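Side-chain contacts in Lin1840 protein (Listeria innocua serovar 6a, PDB 4ZOC), which probably hydrolyses terminal, non-reducing beta-D-glucosyl residues with release of beta-D-glucose, as a family 3 glycoside hydrolase linked to beta-1,2-glucan metabolism: residues Phe28-Thr33 with Glu74-Thr79; Gln21-Ser26 with Met47-Ala52. The protein carries 2 engineered substitutions. All coordinates share one frame; numbering follows the deposited sequence.

Contact 1: Phe28-Thr33 with Glu74-Thr79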
ATOM      1  N   PHE A  28      10.894  -8.854  37.667  1.00 13.28           N
ATOM      2  CA  PHE A  28      10.389  -8.433  39.000  1.00 15.57           C
ATOM      3  C   PHE A  28       9.132  -9.190  39.422  1.00 17.58           C
ATOM      4  O   PHE A  28       8.598  -8.965  40.514  1.00 22.20           O
ATOM      5  CB  PHE A  28      10.142  -6.904  39.042  1.00 18.69           C
ATOM      6  CG  PHE A  28       9.377  -6.377  37.895  1.00 17.26           C
ATOM      7  CD1 PHE A  28       8.010  -6.417  37.921  1.00 18.86           C
ATOM      8  CD2 PHE A  28      10.028  -5.787  36.802  1.00 20.86           C
ATOM      9  CE1 PHE A  28       7.285  -5.917  36.842  1.00 23.80           C
ATOM     10  CE2 PHE A  28       9.290  -5.308  35.712  1.00 22.67           C
ATOM     11  CZ  PHE A  28       7.940  -5.373  35.759  1.00 20.50           C
ATOM     12  N   LEU A  29       8.677 -10.105  38.574  1.00 14.97           N
ATOM     13  CA  LEU A  29       7.654 -11.107  38.951  1.00 17.32           C
ATOM     14  C   LEU A  29       8.246 -12.345  39.654  1.00 16.33           C
ATOM     15  O   LEU A  29       7.522 -13.203  40.102  1.00 18.49           O
ATOM     16  CB  LEU A  29       6.785 -11.525  37.771  1.00 15.64           C
ATOM     17  CG  LEU A  29       6.118 -10.317  37.132  1.00 15.81           C
ATOM     18  CD1 LEU A  29       5.511 -10.575  35.784  1.00 19.52           C
ATOM     19  CD2 LEU A  29       5.053  -9.762  38.067  1.00 16.06           C
ATOM     20  N   PHE A  30       9.546 -12.389  39.816  1.00 14.45           N
ATOM     21  CA  PHE A  30      10.178 -13.513  40.431  1.00 14.71           C
ATOM     22  C   PHE A  30      10.723 -13.088  41.785  1.00 16.57           C
ATOM     23  O   PHE A  30      11.266 -12.013  41.946  1.00 16.30           O
ATOM     24  CB  PHE A  30      11.328 -14.056  39.566  1.00 12.69           C
ATOM     25  CG  PHE A  30      10.907 -14.664  38.283  1.00 11.91           C
ATOM     26  CD1 PHE A  30      10.760 -13.885  37.173  1.00 14.34           C
ATOM     27  CD2 PHE A  30      10.698 -16.023  38.162  1.00 12.90           C
ATOM     28  CE1 PHE A  30      10.400 -14.475  35.942  1.00 11.42           C
ATOM     29  CE2 PHE A  30      10.322 -16.603  36.950  1.00 14.00           C
ATOM     30  CZ  PHE A  30      10.193 -15.817  35.837  1.00 12.26           C
ATOM     31  N   LYS A  31      10.671 -13.990  42.741  1.00 17.17           N
ATOM     32  CA  LYS A  31      11.436 -13.827  43.929  1.00 16.88           C
ATOM     33  C   LYS A  31      12.949 -13.688  43.600  1.00 17.77           C
ATOM     34  O   LYS A  31      13.513 -14.342  42.663  1.00 20.11           O
ATOM     35  CB  LYS A  31      11.211 -15.061  44.811  1.00 16.87           C
ATOM     36  CG  LYS A  31      12.010 -15.078  46.102  1.00 22.39           C
ATOM     37  CD  LYS A  31      11.625 -16.356  46.854  1.00 29.75           C
ATOM     38  CE  LYS A  31      12.539 -16.610  48.038  1.00 34.72           C
ATOM     39  NZ  LYS A  31      12.317 -15.535  49.026  1.00 41.21           N
ATOM     40  N   GLY A  32      13.632 -12.848  44.377  1.00 20.40           N
ATOM     41  CA  GLY A  32      15.092 -12.754  44.220  1.00 19.82           C
ATOM     42  C   GLY A  32      15.545 -11.665  43.241  1.00 19.19           C
ATOM     43  O   GLY A  32      16.756 -11.414  43.073  1.00 15.27           O
ATOM     44  N   THR A  33      14.596 -10.992  42.616  1.00 18.01           N
ATOM     45  CA  THR A  33      14.920  -9.857  41.769  1.00 16.93           C
ATOM     46  C   THR A  33      15.618  -8.750  42.566  1.00 18.23           C
ATOM     47  O   THR A  33      15.436  -8.622  43.782  1.00 18.03           O
ATOM     48  CB  THR A  33      13.647  -9.279  41.089  1.00 16.38           C
ATOM     49  OG1 THR A  33      14.057  -8.290  40.152  1.00 15.72           O
ATOM     50  CG2 THR A  33      12.678  -8.632  42.112  1.00 18.33           C
ATOM     51  N   GLU A  74      19.062 -17.996  41.403  1.00 14.74           N
ATOM     52  CA  GLU A  74      19.394 -18.666  42.686  1.00 16.10           C
ATOM     53  C   GLU A  74      18.154 -18.989  43.490  1.00 17.28           C
ATOM     54  O   GLU A  74      17.960 -20.123  43.930  1.00 16.57           O
ATOM     55  CB  GLU A  74      20.409 -17.797  43.521  1.00 18.54           C
ATOM     56  CG  GLU A  74      21.057 -18.614  44.642  1.00 26.87           C
ATOM     57  CD  GLU A  74      22.327 -18.008  45.185  1.00 37.05           C
ATOM     58  OE1 GLU A  74      22.497 -16.775  45.061  1.00 34.87           O
ATOM     59  OE2 GLU A  74      23.162 -18.789  45.740  1.00 53.31           O
ATOM     60  N   ALA A  75      17.252 -18.015  43.641  1.00 19.50           N
ATOM     61  CA  ALA A  75      15.967 -18.259  44.300  1.00 18.07           C
ATOM     62  C   ALA A  75      15.144 -19.303  43.562  1.00 17.70           C
ATOM     63  O   ALA A  75      14.584 -20.198  44.149  1.00 15.99           O
ATOM     64  CB  ALA A  75      15.192 -16.962  44.475  1.00 18.88           C
ATOM     65  N   TYR A  76      15.123 -19.242  42.240  1.00 16.65           N
ATOM     66  CA  TYR A  76      14.289 -20.130  41.488  1.00 12.75           C
ATOM     67  C   TYR A  76      14.746 -21.588  41.676  1.00 14.02           C
ATOM     68  O   TYR A  76      13.915 -22.485  41.855  1.00 14.76           O
ATOM     69  CB  TYR A  76      14.394 -19.781  40.007  1.00 13.32           C
ATOM     70  CG  TYR A  76      13.452 -20.560  39.115  1.00 11.01           C
ATOM     71  CD1 TYR A  76      13.849 -21.723  38.511  1.00 13.24           C
ATOM     72  CD2 TYR A  76      12.231 -20.054  38.799  1.00 15.13           C
ATOM     73  CE1 TYR A  76      12.990 -22.435  37.683  1.00 12.81           C
ATOM     74  CE2 TYR A  76      11.387 -20.700  37.894  1.00 13.01           C
ATOM     75  CZ  TYR A  76      11.790 -21.896  37.343  1.00 12.83           C
ATOM     76  OH  TYR A  76      10.951 -22.565  36.461  1.00 14.94           O
ATOM     77  N   LEU A  77      16.071 -21.834  41.641  1.00 13.12           N
ATOM     78  CA  LEU A  77      16.578 -23.167  41.762  1.00 13.89           C
ATOM     79  C   LEU A  77      16.501 -23.703  43.192  1.00 16.53           C
ATOM     80  O   LEU A  77      16.478 -24.912  43.360  1.00 15.16           O
ATOM     81  CB  LEU A  77      18.018 -23.269  41.257  1.00 13.08           C
ATOM     82  CG  LEU A  77      18.267 -23.140  39.749  1.00 13.44           C
ATOM     83  CD1 LEU A  77      19.711 -23.030  39.423  1.00 14.27           C
ATOM     84  CD2 LEU A  77      17.683 -24.298  39.000  1.00 17.40           C
ATOM     85  N   LYS A  78      16.440 -22.833  44.192  1.00 15.95           N
ATOM     86  CA  LYS A  78      16.182 -23.313  45.567  1.00 21.69           C
ATOM     87  C   LYS A  78      14.807 -24.008  45.643  1.00 22.64           C
ATOM     88  O   LYS A  78      14.654 -24.967  46.424  1.00 18.70           O
ATOM     89  CB  LYS A  78      16.213 -22.191  46.605  1.00 26.81           C
ATOM     90  CG  LYS A  78      17.575 -21.670  46.959  1.00 35.85           C
ATOM     91  CD  LYS A  78      17.499 -20.544  48.003  1.00 36.45           C
ATOM     92  CE  LYS A  78      18.841 -19.833  48.174  1.00 47.61           C
ATOM     93  NZ  LYS A  78      19.491 -20.131  49.478  1.00 52.93           N
ATOM     94  N   THR A  79      13.822 -23.532  44.865  1.00 20.78           N
ATOM     95  CA  THR A  79      12.444 -24.002  44.962  1.00 19.94           C
ATOM     96  C   THR A  79      11.932 -24.861  43.815  1.00 20.32           C
ATOM     97  O   THR A  79      10.879 -25.539  43.941  1.00 23.16           O
ATOM     98  CB  THR A  79      11.488 -22.846  45.187  1.00 20.45           C
ATOM     99  OG1 THR A  79      11.573 -21.863  44.125  1.00 19.15           O
ATOM    100  CG2 THR A  79      11.796 -22.183  46.561  1.00 26.63           C
TER
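Phe30 turns its side chain toward the helix and meets Tyr76 ring to ring, with Phe30 CE2 4.3 Å from Tyr76 CE2. The tyrosine carbon lies at the rim of the phenylalanine ring, near its plane, while the tyrosine ring itself is met obliquely. In Tyr76 the anti setting of CG to the backbone N (chi1 -174°) swings the ring closer to the loop. Both rings are buried, which suits two large aromatics, and the tyrosine hydroxyl has a weak hydrogen bond to the backbone of Ala57.

The Lys31 carbonyl O sits 3.6 Å from Ala75 CB, and its CG, carried alongside by a chi1 of 177°, lies 4.0 Å from the same methyl. The start of the aliphatic stem thus rests against the alanine methyl, while the chain belongs to the exposed surface.

Gly32 is the third residue of a type II turn from Phe30 to Thr33 and has the positive phi (92°) that glycine adopts readily. Lacking a side chain, it lets Ala75 CB approach its CA to 4.2 Å; a beta carbon here would run into that methyl and crowd the preceding carbonyl. Thr33 closes the turn, its OG1 hydrogen-bonded to Asp68, near the start of helix 66-79. The whole is a TIM-barrel beta-alpha loop, following strand 23-25, laid against helix 66-79, which follows the second strand, 59-61.

Contact 2: Gln21-Ser26 with Met47-Ala52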
ATOM      1  N   GLN A  21       6.212 -23.985  32.109  1.00  9.95           N
ATOM      2  CA  GLN A  21       7.462 -23.954  31.365  1.00  9.41           C
ATOM      3  C   GLN A  21       7.256 -23.085  30.097  1.00  9.92           C
ATOM      4  O   GLN A  21       8.213 -22.549  29.593  1.00  8.99           O
ATOM      5  CB  GLN A  21       7.945 -25.407  30.958  1.00 10.20           C
ATOM      6  CG  GLN A  21       9.327 -25.489  30.349  1.00  9.58           C
ATOM      7  CD  GLN A  21      10.472 -24.969  31.169  1.00  9.74           C
ATOM      8  OE1 GLN A  21      11.507 -24.607  30.609  1.00 12.73           O
ATOM      9  NE2 GLN A  21      10.367 -25.055  32.497  1.00 10.72           N
ATOM     10  N   CYS A  22       6.027 -22.977  29.599  1.00  9.93           N
ATOM     11  CA  CYS A  22       5.695 -22.227  28.399  1.00 10.07           C
ATOM     12  C   CYS A  22       5.314 -20.755  28.640  1.00 12.32           C
ATOM     13  O   CYS A  22       4.741 -20.129  27.740  1.00 12.79           O
ATOM     14  CB  CYS A  22       4.552 -22.924  27.616  1.00 11.94           C
ATOM     15  SG  CYS A  22       4.996 -24.607  27.115  1.00 13.25           S
ATOM     16  N   LEU A  23       5.657 -20.223  29.824  1.00  9.18           N
ATOM     17  CA  LEU A  23       5.421 -18.855  30.212  1.00  9.47           C
ATOM     18  C   LEU A  23       6.743 -18.076  30.424  1.00 11.06           C
ATOM     19  O   LEU A  23       7.680 -18.554  31.062  1.00 11.36           O
ATOM     20  CB  LEU A  23       4.626 -18.830  31.468  1.00  9.22           C
ATOM     21  CG  LEU A  23       4.379 -17.454  32.072  1.00  9.52           C
ATOM     22  CD1 LEU A  23       3.411 -16.637  31.266  1.00 11.09           C
ATOM     23  CD2 LEU A  23       3.905 -17.658  33.472  1.00 10.90           C
ATOM     24  N   GLN A  24       6.784 -16.875  29.876  1.00  9.55           N
ATOM     25  CA  GLN A  24       7.873 -15.924  30.098  1.00  8.60           C
ATOM     26  C   GLN A  24       7.379 -14.683  30.825  1.00  8.08           C
ATOM     27  O   GLN A  24       6.350 -14.094  30.450  1.00  9.36           O
ATOM     28  CB  GLN A  24       8.541 -15.527  28.758  1.00  9.15           C
ATOM     29  CG  GLN A  24       9.771 -14.681  28.896  1.00  8.21           C
ATOM     30  CD  GLN A  24      10.302 -14.337  27.548  1.00  8.98           C
ATOM     31  OE1 GLN A  24       9.629 -13.616  26.753  1.00  9.59           O
ATOM     32  NE2 GLN A  24      11.482 -14.867  27.224  1.00  8.21           N
ATOM     33  N   LEU A  25       8.152 -14.291  31.860  1.00  8.69           N
ATOM     34  CA  LEU A  25       7.821 -13.160  32.729  1.00  9.14           C
ATOM     35  C   LEU A  25       8.921 -12.137  32.851  1.00  9.05           C
ATOM     36  O   LEU A  25      10.083 -12.479  32.720  1.00  9.32           O
ATOM     37  CB  LEU A  25       7.420 -13.648  34.122  1.00 10.54           C
ATOM     38  CG  LEU A  25       6.272 -14.581  34.143  1.00 10.38           C
ATOM     39  CD1 LEU A  25       6.140 -15.024  35.610  1.00 14.11           C
ATOM     40  CD2 LEU A  25       4.977 -13.984  33.682  1.00 13.31           C
ATOM     41  N   SER A  26       8.531 -10.887  33.156  1.00 10.27           N
ATOM     42  CA  SER A  26       9.485  -9.836  33.478  1.00 11.75           C
ATOM     43  C   SER A  26      10.196 -10.207  34.792  1.00 12.23           C
ATOM     44  O   SER A  26       9.606 -10.947  35.606  1.00 13.18           O
ATOM     45  CB  SER A  26       8.744  -8.542  33.672  1.00 13.48           C
ATOM     46  OG  SER A  26       8.283  -8.056  32.417  1.00 13.05           O
ATOM     47  N   MET A  47      -2.263 -10.172  36.908  1.00 21.78           N
ATOM     48  CA  MET A  47      -2.057 -11.371  36.009  1.00 18.76           C
ATOM     49  C   MET A  47      -2.578 -12.668  36.622  1.00 18.93           C
ATOM     50  O   MET A  47      -2.559 -13.703  35.982  1.00 18.11           O
ATOM     51  CB  MET A  47      -0.578 -11.504  35.688  1.00 18.84           C
ATOM     52  CG  MET A  47      -0.056 -10.260  34.928  1.00 21.24           C
ATOM     53  SD  MET A  47       1.627 -10.433  34.390  1.00 19.69           S
ATOM     54  CE  MET A  47       1.554 -11.631  33.079  1.00 18.00           C
ATOM     55  N   LYS A  48      -2.948 -12.593  37.902  1.00 18.27           N
ATOM     56  CA  LYS A  48      -3.433 -13.722  38.702  1.00 17.99           C
ATOM     57  C   LYS A  48      -2.393 -14.838  38.776  1.00 19.06           C
ATOM     58  O   LYS A  48      -2.721 -16.054  38.688  1.00 20.69           O
ATOM     59  CB  LYS A  48      -4.811 -14.185  38.179  1.00 20.32           C
ATOM     60  CG  LYS A  48      -5.841 -13.020  38.310  1.00 27.50           C
ATOM     61  CD  LYS A  48      -7.123 -13.163  37.513  1.00 40.67           C
ATOM     62  CE  LYS A  48      -7.879 -14.458  37.795  1.00 54.46           C
ATOM     63  NZ  LYS A  48      -7.736 -15.511  36.730  1.00 52.80           N
ATOM     64  N   LEU A  49      -1.134 -14.423  38.960  1.00 20.37           N
ATOM     65  CA  LEU A  49      -0.021 -15.381  39.036  1.00 16.66           C
ATOM     66  C   LEU A  49       0.204 -15.699  40.495  1.00 17.69           C
ATOM     67  O   LEU A  49       0.174 -14.774  41.326  1.00 19.94           O
ATOM     68  CB  LEU A  49       1.283 -14.836  38.441  1.00 17.55           C
ATOM     69  CG  LEU A  49       1.257 -14.567  36.925  1.00 18.50           C
ATOM     70  CD1 LEU A  49       2.392 -13.621  36.546  1.00 20.93           C
ATOM     71  CD2 LEU A  49       1.329 -15.914  36.273  1.00 19.18           C
ATOM     72  N   THR A  50       0.466 -16.980  40.770  1.00 17.06           N
ATOM     73  CA  THR A  50       0.804 -17.474  42.091  1.00 17.64           C
ATOM     74  C   THR A  50       2.233 -17.983  42.138  1.00 23.68           C
ATOM     75  O   THR A  50       2.920 -18.103  41.115  1.00 19.75           O
ATOM     76  CB  THR A  50      -0.083 -18.685  42.347  1.00 19.53           C
ATOM     77  OG1 THR A  50       0.242 -19.699  41.389  1.00 20.52           O
ATOM     78  CG2 THR A  50      -1.569 -18.314  42.231  1.00 22.49           C
ATOM     79  N   ASP A  51       2.677 -18.406  43.314  1.00 24.27           N
ATOM     80  CA  ASP A  51       3.994 -18.974  43.412  1.00 19.71           C
ATOM     81  C   ASP A  51       4.164 -20.216  42.589  1.00 18.44           C
ATOM     82  O   ASP A  51       5.254 -20.540  42.078  1.00 21.19           O
ATOM     83  CB  ASP A  51       4.312 -19.312  44.874  1.00 21.99           C
ATOM     84  CG  ASP A  51       4.658 -18.107  45.668  1.00 27.04           C
ATOM     85  OD1 ASP A  51       5.033 -17.092  45.074  1.00 25.13           O
ATOM     86  OD2 ASP A  51       4.598 -18.168  46.918  1.00 33.08           O
ATOM     87  N   ALA A  52       3.113 -20.996  42.532  1.00 18.61           N
ATOM     88  CA  ALA A  52       3.177 -22.183  41.743  1.00 19.63           C
ATOM     89  C   ALA A  52       3.461 -21.851  40.251  1.00 16.79           C
ATOM     90  O   ALA A  52       4.098 -22.632  39.539  1.00 18.46           O
ATOM     91  CB  ALA A  52       1.895 -22.999  41.910  1.00 24.49           C
TER
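Leu25 and Leu49 reach across to each other tip to tip, and their methyls make the closest approach between the two segments: Leu25 CD2 stands 3.9 Å from Leu49 CD1, with Leu25 CD1 at 4.1 Å from that same carbon. The second branch of Leu49 is used as well, since its CD2 lies 4.2 Å from Leu23 CD2, the two side chains crossing at a slant. A forked residue is apt here, one prong going to each leucine of the strand. Met47 adds a third apolar touch: it runs past Leu25 in the opposite direction, and the bend at chi3 (71°) brings its CE to 4.2 Å from Leu25 CD2. The flexible thioether suits such a fitted approach, and all four side chains are buried.

Strand 23-25 is the first strand of the TIM barrel, and its alternation places Leu23 and Leu25 on the outer side, facing the connection that leads through helix 37-47 to the parallel neighbour 59-61. Gln24, between them, points to the other side and bonds Ser59.

Polar interactions shape the partner segment instead of bridging the gap. Lys48, with positive phi (59°), ends the preceding helix in a Schellman motif, and the carbonyl of Met47 accepts a hydrogen bond from His309. Thr50 is the N-cap of helix 51-54, its OG1 bonded to a backbone N just beyond Ala52, while its own N is bonded to His53 ND1.

In the fold
The two contacts interleave along the chain, in the order 21-26, 28-33, 47-52 and 74-79, and their centres are 12 Å apart within the N-terminal TIM-barrel domain. Contact 2 backs the first barrel strand with the turn after helix 37-47; contact 1 sets the loop leaving that strand against helix 66-79, which follows the second strand, 59-61. They also touch directly: Phe30 CE1 packs 3.6 Å from Leu25 CB, and Leu29 CD1 lies 4.1 Å from Met47 SD. Apolar side chains therefore link strand 23-25 to helix 66-79, away from the glucose-binding residues and the magnesium site, although the Met47 side chain is about 11 Å from a bound beta-D-glucopyranose.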